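Local coordinates for probable aminotransferase (Pseudomonas aeruginosa, PDB 5YKR), which is a probable class-III aminotransferase of the pyridoxal-phosphate-dependent fold family, at residues A[9-23]-A[408-420]. Sequence-based numbering, arbitrary orientation.
Sequences LARVETLFKRELRRF and LIEACLHLYLLNR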
ATOM      1  N   LEU A   9       9.752 -39.722  -3.840  1.00 25.26           N
ATOM      2  CA  LEU A   9       8.539 -38.946  -3.695  1.00 25.30           C
ATOM      3  C   LEU A   9       7.404 -39.687  -3.003  1.00 27.04           C
ATOM      4  O   LEU A   9       6.567 -39.058  -2.340  1.00 23.51           O
ATOM      5  CB  LEU A   9       8.076 -38.345  -5.013  1.00 28.08           C
ATOM      6  CG  LEU A   9       8.981 -37.263  -5.600  1.00 30.86           C
ATOM      7  CD1 LEU A   9       8.397 -36.755  -6.904  1.00 35.11           C
ATOM      8  CD2 LEU A   9       9.233 -36.088  -4.625  1.00 35.01           C
ATOM      9  N   ALA A  10       7.365 -41.007  -3.088  1.00 26.43           N
ATOM     10  CA  ALA A  10       6.371 -41.745  -2.339  1.00 26.98           C
ATOM     11  C   ALA A  10       6.605 -41.651  -0.836  1.00 26.44           C
ATOM     12  O   ALA A  10       5.633 -41.579  -0.074  1.00 25.09           O
ATOM     13  CB  ALA A  10       6.354 -43.203  -2.777  1.00 27.76           C
ATOM     14  N   ARG A  11       7.879 -41.652  -0.421  1.00 24.90           N
ATOM     15  CA  ARG A  11       8.215 -41.488   0.997  1.00 25.12           C
ATOM     16  C   ARG A  11       7.868 -40.078   1.424  1.00 22.66           C
ATOM     17  O   ARG A  11       7.373 -39.877   2.548  1.00 21.86           O
ATOM     18  CB  ARG A  11       9.716 -41.808   1.272  1.00 27.85           C
ATOM     19  CG  ARG A  11      10.063 -43.310   1.325  1.00 31.32           C
ATOM     20  CD  ARG A  11      11.340 -43.555   2.151  1.00 39.95           C
ATOM     21  NE  ARG A  11      11.910 -44.874   1.870  1.00 52.01           N
ATOM     22  CZ  ARG A  11      12.547 -45.224   0.734  1.00 57.43           C
ATOM     23  NH1 ARG A  11      12.736 -44.347  -0.246  1.00 63.09           N
ATOM     24  NH2 ARG A  11      12.993 -46.463   0.562  1.00 60.02           N
ATOM     25  N   VAL A  12       8.116 -39.095   0.556  1.00 20.22           N
ATOM     26  CA  VAL A  12       7.724 -37.695   0.867  1.00 20.59           C
ATOM     27  C   VAL A  12       6.220 -37.602   1.063  1.00 19.26           C
ATOM     28  O   VAL A  12       5.739 -37.015   2.027  1.00 18.48           O
ATOM     29  CB  VAL A  12       8.188 -36.696  -0.235  1.00 21.14           C
ATOM     30  CG1 VAL A  12       7.758 -35.283   0.112  1.00 23.48           C
ATOM     31  CG2 VAL A  12       9.703 -36.716  -0.431  1.00 22.52           C
ATOM     32  N   GLU A  13       5.465 -38.162   0.122  1.00 21.17           N
ATOM     33  CA  GLU A  13       4.011 -38.127   0.239  1.00 23.43           C
ATOM     34  C   GLU A  13       3.520 -38.820   1.527  1.00 24.68           C
ATOM     35  O   GLU A  13       2.630 -38.318   2.212  1.00 22.98           O
ATOM     36  CB  GLU A  13       3.393 -38.804  -0.995  1.00 26.36           C
ATOM     37  CG  GLU A  13       1.908 -39.116  -0.899  1.00 28.99           C
ATOM     38  CD  GLU A  13       1.058 -37.896  -1.113  1.00 32.79           C
ATOM     39  OE1 GLU A  13       1.598 -36.767  -1.121  1.00 36.39           O
ATOM     40  OE2 GLU A  13      -0.151 -38.059  -1.249  1.00 38.33           O
ATOM     41  N   THR A  14       4.122 -39.971   1.872  1.00 22.40           N
ATOM     42  CA  THR A  14       3.748 -40.703   3.079  1.00 24.34           C
ATOM     43  C   THR A  14       4.000 -39.864   4.346  1.00 22.48           C
ATOM     44  O   THR A  14       3.135 -39.759   5.218  1.00 25.00           O
ATOM     45  CB  THR A  14       4.507 -42.045   3.162  1.00 26.66           C
ATOM     46  OG1 THR A  14       4.110 -42.838   2.042  1.00 33.76           O
ATOM     47  CG2 THR A  14       4.185 -42.813   4.444  1.00 31.05           C
ATOM     48  N   LEU A  15       5.173 -39.284   4.430  1.00 20.89           N
ATOM     49  CA  LEU A  15       5.517 -38.426   5.564  1.00 21.22           C
ATOM     50  C   LEU A  15       4.619 -37.229   5.616  1.00 20.57           C
ATOM     51  O   LEU A  15       4.160 -36.873   6.670  1.00 19.93           O
ATOM     52  CB  LEU A  15       6.995 -38.007   5.493  1.00 20.77           C
ATOM     53  CG  LEU A  15       7.471 -37.138   6.673  1.00 22.28           C
ATOM     54  CD1 LEU A  15       7.203 -37.822   7.985  1.00 24.28           C
ATOM     55  CD2 LEU A  15       8.920 -36.766   6.514  1.00 21.26           C
ATOM     56  N   PHE A  16       4.348 -36.635   4.455  1.00 19.36           N
ATOM     57  CA  PHE A  16       3.523 -35.433   4.403  1.00 19.31           C
ATOM     58  C   PHE A  16       2.127 -35.729   4.908  1.00 19.96           C
ATOM     59  O   PHE A  16       1.590 -34.991   5.698  1.00 19.32           O
ATOM     60  CB  PHE A  16       3.501 -34.854   2.994  1.00 18.81           C
ATOM     61  CG  PHE A  16       2.799 -33.510   2.867  1.00 18.86           C
ATOM     62  CD1 PHE A  16       3.049 -32.481   3.750  1.00 18.49           C
ATOM     63  CD2 PHE A  16       1.936 -33.254   1.786  1.00 20.63           C
ATOM     64  CE1 PHE A  16       2.409 -31.250   3.602  1.00 20.56           C
ATOM     65  CE2 PHE A  16       1.309 -32.028   1.654  1.00 21.18           C
ATOM     66  CZ  PHE A  16       1.551 -31.031   2.554  1.00 21.40           C
ATOM     67  N   LYS A  17       1.520 -36.814   4.429  1.00 21.01           N
ATOM     68  CA  LYS A  17       0.187 -37.192   4.939  1.00 23.12           C
ATOM     69  C   LYS A  17       0.156 -37.423   6.453  1.00 22.57           C
ATOM     70  O   LYS A  17      -0.781 -37.018   7.116  1.00 24.44           O
ATOM     71  CB  LYS A  17      -0.306 -38.454   4.248  1.00 29.04           C
ATOM     72  CG  LYS A  17      -1.221 -38.221   3.081  1.00 36.50           C
ATOM     73  CD  LYS A  17      -1.686 -39.574   2.510  1.00 41.54           C
ATOM     74  CE  LYS A  17      -2.514 -40.406   3.504  1.00 42.94           C
ATOM     75  NZ  LYS A  17      -3.913 -40.690   3.078  1.00 52.88           N
ATOM     76  N   ARG A  18       1.161 -38.107   6.980  1.00 22.05           N
ATOM     77  CA  ARG A  18       1.264 -38.315   8.429  1.00 24.13           C
ATOM     78  C   ARG A  18       1.377 -36.974   9.158  1.00 21.21           C
ATOM     79  O   ARG A  18       0.737 -36.769  10.178  1.00 22.06           O
ATOM     80  CB  ARG A  18       2.483 -39.196   8.761  1.00 27.06           C
ATOM     81  CG  ARG A  18       2.533 -39.624  10.214  1.00 34.34           C
ATOM     82  CD  ARG A  18       3.740 -40.537  10.481  1.00 42.38           C
ATOM     83  NE  ARG A  18       5.105 -39.966  10.387  1.00 52.74           N
ATOM     84  CZ  ARG A  18       5.583 -38.913  11.071  1.00 51.20           C
ATOM     85  NH1 ARG A  18       4.820 -38.192  11.849  1.00 56.90           N
ATOM     86  NH2 ARG A  18       6.846 -38.540  10.924  1.00 48.25           N
ATOM     87  N   GLU A  19       2.160 -36.052   8.609  1.00 20.48           N
ATOM     88  CA  GLU A  19       2.371 -34.749   9.257  1.00 19.60           C
ATOM     89  C   GLU A  19       1.106 -33.873   9.152  1.00 19.31           C
ATOM     90  O   GLU A  19       0.813 -33.074  10.041  1.00 18.77           O
ATOM     91  CB  GLU A  19       3.611 -34.062   8.671  1.00 18.77           C
ATOM     92  CG  GLU A  19       4.915 -34.761   9.059  1.00 20.60           C
ATOM     93  CD  GLU A  19       5.149 -34.795  10.547  1.00 20.66           C
ATOM     94  OE1 GLU A  19       4.951 -33.771  11.200  1.00 22.72           O
ATOM     95  OE2 GLU A  19       5.540 -35.860  11.081  1.00 24.48           O
ATOM     96  N   LEU A  20       0.328 -34.042   8.088  1.00 19.08           N
ATOM     97  CA  LEU A  20      -0.962 -33.339   7.989  1.00 19.93           C
ATOM     98  C   LEU A  20      -1.925 -33.824   9.080  1.00 21.07           C
ATOM     99  O   LEU A  20      -2.613 -33.006   9.700  1.00 22.36           O
ATOM    100  CB  LEU A  20      -1.577 -33.484   6.592  1.00 19.46           C
ATOM    101  CG  LEU A  20      -0.934 -32.663   5.483  1.00 19.80           C
ATOM    102  CD1 LEU A  20      -1.407 -33.178   4.121  1.00 20.62           C
ATOM    103  CD2 LEU A  20      -1.205 -31.163   5.655  1.00 18.36           C
ATOM    104  N   ARG A  21      -1.939 -35.138   9.336  1.00 20.28           N
ATOM    105  CA  ARG A  21      -2.749 -35.654  10.443  1.00 23.87           C
ATOM    106  C   ARG A  21      -2.254 -35.140  11.795  1.00 22.60           C
ATOM    107  O   ARG A  21      -3.066 -34.675  12.610  1.00 25.40           O
ATOM    108  CB  ARG A  21      -2.793 -37.184  10.416  1.00 25.54           C
ATOM    109  CG  ARG A  21      -3.696 -37.787  11.447  1.00 34.17           C
ATOM    110  CD  ARG A  21      -3.990 -39.261  11.101  1.00 38.54           C
ATOM    111  NE  ARG A  21      -2.796 -40.082  10.861  1.00 44.67           N
ATOM    112  CZ  ARG A  21      -1.956 -40.521  11.810  1.00 52.77           C
ATOM    113  NH1 ARG A  21      -2.152 -40.230  13.107  1.00 56.48           N
ATOM    114  NH2 ARG A  21      -0.893 -41.246  11.452  1.00 54.90           N
ATOM    115  N   ARG A  22      -0.930 -35.164  11.994  1.00 23.72           N
ATOM    116  CA  ARG A  22      -0.304 -34.612  13.208  1.00 23.45           C
ATOM    117  C   ARG A  22      -0.666 -33.127  13.350  1.00 23.34           C
ATOM    118  O   ARG A  22      -0.951 -32.669  14.438  1.00 23.09           O
ATOM    119  CB  ARG A  22       1.218 -34.775  13.143  1.00 26.78           C
ATOM    120  CG  ARG A  22       2.020 -34.397  14.377  1.00 32.95           C
ATOM    121  CD  ARG A  22       3.565 -34.521  14.189  1.00 32.15           C
ATOM    122  NE  ARG A  22       3.995 -35.860  13.935  1.00 42.51           N
ATOM    123  CZ  ARG A  22       4.115 -36.803  14.886  1.00 44.95           C
ATOM    124  NH1 ARG A  22       3.810 -36.544  16.161  1.00 58.77           N
ATOM    125  NH2 ARG A  22       4.505 -38.011  14.581  1.00 46.30           N
ATOM    126  N   PHE A  23      -0.695 -32.394  12.239  1.00 20.22           N
ATOM    127  CA  PHE A  23      -1.003 -30.970  12.294  1.00 19.46           C
ATOM    128  C   PHE A  23      -2.452 -30.764  12.834  1.00 20.99           C
ATOM    129  O   PHE A  23      -2.713 -29.890  13.678  1.00 19.90           O
ATOM    130  CB  PHE A  23      -0.837 -30.328  10.927  1.00 19.62           C
ATOM    131  CG  PHE A  23      -1.266 -28.908  10.905  1.00 19.38           C
ATOM    132  CD1 PHE A  23      -2.607 -28.575  10.731  1.00 20.43           C
ATOM    133  CD2 PHE A  23      -0.347 -27.903  11.139  1.00 18.53           C
ATOM    134  CE1 PHE A  23      -3.008 -27.255  10.758  1.00 20.08           C
ATOM    135  CE2 PHE A  23      -0.750 -26.570  11.182  1.00 18.10           C
ATOM    136  CZ  PHE A  23      -2.094 -26.247  10.990  1.00 18.94           C
ATOM    137  N   LEU A 408       5.745 -30.133  -3.160  1.00 23.93           N
ATOM    138  CA  LEU A 408       5.522 -31.217  -2.230  1.00 22.44           C
ATOM    139  C   LEU A 408       6.679 -31.375  -1.224  1.00 21.77           C
ATOM    140  O   LEU A 408       6.443 -31.481  -0.015  1.00 19.40           O
ATOM    141  CB  LEU A 408       5.279 -32.532  -2.966  1.00 25.18           C
ATOM    142  CG  LEU A 408       5.175 -33.771  -2.070  1.00 27.62           C
ATOM    143  CD1 LEU A 408       4.039 -33.671  -1.075  1.00 31.22           C
ATOM    144  CD2 LEU A 408       5.011 -35.047  -2.870  1.00 32.52           C
ATOM    145  N   ILE A 409       7.915 -31.367  -1.720  1.00 20.13           N
ATOM    146  CA  ILE A 409       9.071 -31.502  -0.836  1.00 21.00           C
ATOM    147  C   ILE A 409       9.107 -30.291   0.105  1.00 19.11           C
ATOM    148  O   ILE A 409       9.276 -30.437   1.329  1.00 16.42           O
ATOM    149  CB  ILE A 409      10.391 -31.639  -1.605  1.00 21.10           C
ATOM    150  CG1 ILE A 409      10.398 -32.950  -2.417  1.00 22.20           C
ATOM    151  CG2 ILE A 409      11.562 -31.534  -0.646  1.00 20.59           C
ATOM    152  CD1 ILE A 409      11.499 -32.991  -3.473  1.00 23.83           C
ATOM    153  N   GLU A 410       8.909 -29.097  -0.460  1.00 17.56           N
ATOM    154  CA  GLU A 410       8.876 -27.885   0.355  1.00 17.42           C
ATOM    155  C   GLU A 410       7.820 -27.914   1.460  1.00 14.82           C
ATOM    156  O   GLU A 410       8.110 -27.632   2.624  1.00 15.80           O
ATOM    157  CB  GLU A 410       8.706 -26.670  -0.536  1.00 18.00           C
ATOM    158  CG  GLU A 410       9.921 -26.404  -1.401  1.00 19.28           C
ATOM    159  CD  GLU A 410       9.694 -25.344  -2.479  1.00 21.78           C
ATOM    160  OE1 GLU A 410       8.882 -24.423  -2.285  1.00 25.34           O
ATOM    161  OE2 GLU A 410      10.421 -25.419  -3.497  1.00 27.76           O
ATOM    162  N   ALA A 411       6.600 -28.322   1.112  1.00 14.91           N
ATOM    163  CA  ALA A 411       5.538 -28.407   2.096  1.00 15.76           C
ATOM    164  C   ALA A 411       5.866 -29.417   3.195  1.00 15.24           C
ATOM    165  O   ALA A 411       5.642 -29.161   4.366  1.00 16.07           O
ATOM    166  CB  ALA A 411       4.215 -28.735   1.429  1.00 15.74           C
ATOM    167  N   CYS A 412       6.395 -30.572   2.805  1.00 16.05           N
ATOM    168  CA  CYS A 412       6.750 -31.574   3.783  1.00 16.18           C
ATOM    169  C   CYS A 412       7.812 -31.120   4.778  1.00 16.60           C
ATOM    170  O   CYS A 412       7.639 -31.302   5.973  1.00 16.28           O
ATOM    171  CB  CYS A 412       7.180 -32.838   3.078  1.00 19.39           C
ATOM    172  SG  CYS A 412       7.426 -34.268   4.159  1.00 20.01           S
ATOM    173  N   LEU A 413       8.892 -30.517   4.295  1.00 15.30           N
ATOM    174  CA  LEU A 413       9.942 -30.032   5.183  1.00 16.75           C
ATOM    175  C   LEU A 413       9.395 -28.950   6.092  1.00 14.39           C
ATOM    176  O   LEU A 413       9.663 -28.940   7.285  1.00 15.58           O
ATOM    177  CB  LEU A 413      11.124 -29.491   4.362  1.00 17.69           C
ATOM    178  CG  LEU A 413      11.964 -30.470   3.514  1.00 23.78           C
ATOM    179  CD1 LEU A 413      13.104 -29.754   2.822  1.00 26.14           C
ATOM    180  CD2 LEU A 413      12.428 -31.602   4.334  1.00 30.36           C
ATOM    181  N   HIS A 414       8.634 -28.015   5.513  1.00 13.74           N
ATOM    182  CA  HIS A 414       8.095 -26.931   6.305  1.00 13.30           C
ATOM    183  C   HIS A 414       7.137 -27.426   7.380  1.00 12.67           C
ATOM    184  O   HIS A 414       7.184 -26.946   8.522  1.00 14.72           O
ATOM    185  CB  HIS A 414       7.364 -25.916   5.448  1.00 13.73           C
ATOM    186  CG  HIS A 414       8.238 -25.009   4.635  1.00 14.92           C
ATOM    187  ND1 HIS A 414       8.956 -25.391   3.524  1.00 19.28           N
ATOM    188  CD2 HIS A 414       8.454 -23.677   4.755  1.00 17.21           C
ATOM    189  CE1 HIS A 414       9.612 -24.342   3.035  1.00 18.40           C
ATOM    190  NE2 HIS A 414       9.309 -23.293   3.752  1.00 17.04           N
ATOM    191  N   LEU A 415       6.289 -28.395   7.038  1.00 12.79           N
ATOM    192  CA  LEU A 415       5.319 -28.887   8.015  1.00 14.27           C
ATOM    193  C   LEU A 415       5.969 -29.729   9.107  1.00 14.57           C
ATOM    194  O   LEU A 415       5.561 -29.643  10.271  1.00 14.76           O
ATOM    195  CB  LEU A 415       4.232 -29.714   7.307  1.00 14.71           C
ATOM    196  CG  LEU A 415       3.056 -30.170   8.172  1.00 15.28           C
ATOM    197  CD1 LEU A 415       2.374 -28.994   8.859  1.00 15.05           C
ATOM    198  CD2 LEU A 415       2.063 -30.945   7.334  1.00 17.29           C
ATOM    199  N   TYR A 416       6.953 -30.546   8.743  1.00 15.31           N
ATOM    200  CA  TYR A 416       7.688 -31.347   9.743  1.00 15.30           C
ATOM    201  C   TYR A 416       8.281 -30.419  10.799  1.00 14.64           C
ATOM    202  O   TYR A 416       8.154 -30.673  12.012  1.00 16.23           O
ATOM    203  CB  TYR A 416       8.766 -32.151   9.044  1.00 16.52           C
ATOM    204  CG  TYR A 416       9.450 -33.163   9.921  1.00 15.23           C
ATOM    205  CD1 TYR A 416      10.462 -32.788  10.768  1.00 16.54           C
ATOM    206  CD2 TYR A 416       9.052 -34.507   9.911  1.00 16.25           C
ATOM    207  CE1 TYR A 416      11.128 -33.712  11.557  1.00 18.03           C
ATOM    208  CE2 TYR A 416       9.688 -35.432  10.709  1.00 18.48           C
ATOM    209  CZ  TYR A 416      10.724 -35.006  11.549  1.00 17.71           C
ATOM    210  OH  TYR A 416      11.368 -35.907  12.350  1.00 21.44           O
ATOM    211  N   LEU A 417       8.886 -29.315  10.357  1.00 13.48           N
ATOM    212  CA  LEU A 417       9.462 -28.351  11.286  1.00 15.53           C
ATOM    213  C   LEU A 417       8.389 -27.641  12.109  1.00 15.33           C
ATOM    214  O   LEU A 417       8.517 -27.477  13.328  1.00 14.75           O
ATOM    215  CB  LEU A 417      10.385 -27.375  10.565  1.00 16.20           C
ATOM    216  CG  LEU A 417      11.831 -27.808  10.606  1.00 18.56           C
ATOM    217  CD1 LEU A 417      12.058 -29.085   9.817  1.00 17.09           C
ATOM    218  CD2 LEU A 417      12.759 -26.774  10.085  1.00 23.25           C
ATOM    219  N   LEU A 418       7.316 -27.225  11.450  1.00 14.04           N
ATOM    220  CA  LEU A 418       6.212 -26.519  12.155  1.00 14.13           C
ATOM    221  C   LEU A 418       5.648 -27.357  13.301  1.00 15.29           C
ATOM    222  O   LEU A 418       5.496 -26.896  14.441  1.00 15.53           O
ATOM    223  CB  LEU A 418       5.119 -26.135  11.139  1.00 14.72           C
ATOM    224  CG  LEU A 418       3.920 -25.353  11.670  1.00 15.16           C
ATOM    225  CD1 LEU A 418       3.299 -24.510  10.538  1.00 15.20           C
ATOM    226  CD2 LEU A 418       2.869 -26.204  12.386  1.00 16.57           C
ATOM    227  N   ASN A 419       5.362 -28.626  12.996  1.00 15.64           N
ATOM    228  CA  ASN A 419       4.802 -29.528  14.020  1.00 15.20           C
ATOM    229  C   ASN A 419       5.746 -29.818  15.187  1.00 16.78           C
ATOM    230  O   ASN A 419       5.305 -30.367  16.199  1.00 20.38           O
ATOM    231  CB  ASN A 419       4.390 -30.867  13.374  1.00 15.48           C
ATOM    232  CG  ASN A 419       3.077 -30.801  12.584  1.00 16.41           C
ATOM    233  OD1 ASN A 419       2.202 -29.969  12.826  1.00 16.63           O
ATOM    234  ND2 ASN A 419       2.952 -31.737  11.611  1.00 16.58           N
ATOM    235  N   ARG A 420       7.012 -29.446  15.051  1.00 14.65           N
ATOM    236  CA  ARG A 420       8.014 -29.628  16.103  1.00 15.41           C
ATOM    237  C   ARG A 420       8.596 -28.292  16.572  1.00 15.61           C
ATOM    238  O   ARG A 420       9.651 -28.234  17.181  1.00 16.72           O
ATOM    239  CB  ARG A 420       9.092 -30.617  15.616  1.00 16.02           C
ATOM    240  CG  ARG A 420       8.541 -32.031  15.450  1.00 17.46           C
ATOM    241  CD  ARG A 420       9.457 -32.894  14.591  1.00 18.33           C
ATOM    242  NE  ARG A 420       8.844 -34.190  14.326  1.00 18.71           N
ATOM    243  CZ  ARG A 420       7.862 -34.424  13.475  1.00 17.39           C
ATOM    244  NH1 ARG A 420       7.308 -33.422  12.779  1.00 16.61           N
ATOM    245  NH2 ARG A 420       7.349 -35.648  13.346  1.00 19.52           N
TER
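Glu-19 reaches across from helix 9-23 to the end of 408-420, where Arg-420 grips its carboxylate end-on, NH1 to OE1 and NH2 to OE2, each bond 2.9 Å long. OE1 takes a second, nearly straight bond (174°) from Asn-419 ND2 at 2.9 Å, arriving from the opposite face of the carboxylate to Arg-420 NH1. The other hydrogen of that amide goes to the backbone O of Glu-19, already bonded to Phe-23 N, so both N-H groups hold the amide's rotation; its OD1, buried against Phe-23, has no partner in the model. Glu-19 also offers OE2 to Arg-22 NE (3.2 Å) and Arg-18 NH1, so that Arg-18, Arg-22 and Arg-420 converge on the one carboxylate as a salt-bridge network. Beside this polar cluster, the two helices of this PLP-dependent aminotransferase, one at the N-terminal end and the other 385 residues on, cross at 40° with knobs-into-holes packing. Phe-16 sits among Leu-408, Ala-411, Cys-412 and Leu-415, with CD2 3.6 Å from Leu-408 CD1. Leu-415 in turn enters between Glu-19, Leu-20 and Phe-23, and Leu-408 packs on Val-12. The Arg-420 guanidinium lies over one face of the Tyr-416 ring, with NH1 3.4 Å above the ring plane, over its centre, and NH1 also bonds to Tyr-416 O. Glu-455 of helix 439-456 bridges to Arg-18 NH2 and binds Tyr-416 OH, while Pro-316 of the second subunit packs on Phe-16 and Leu-20.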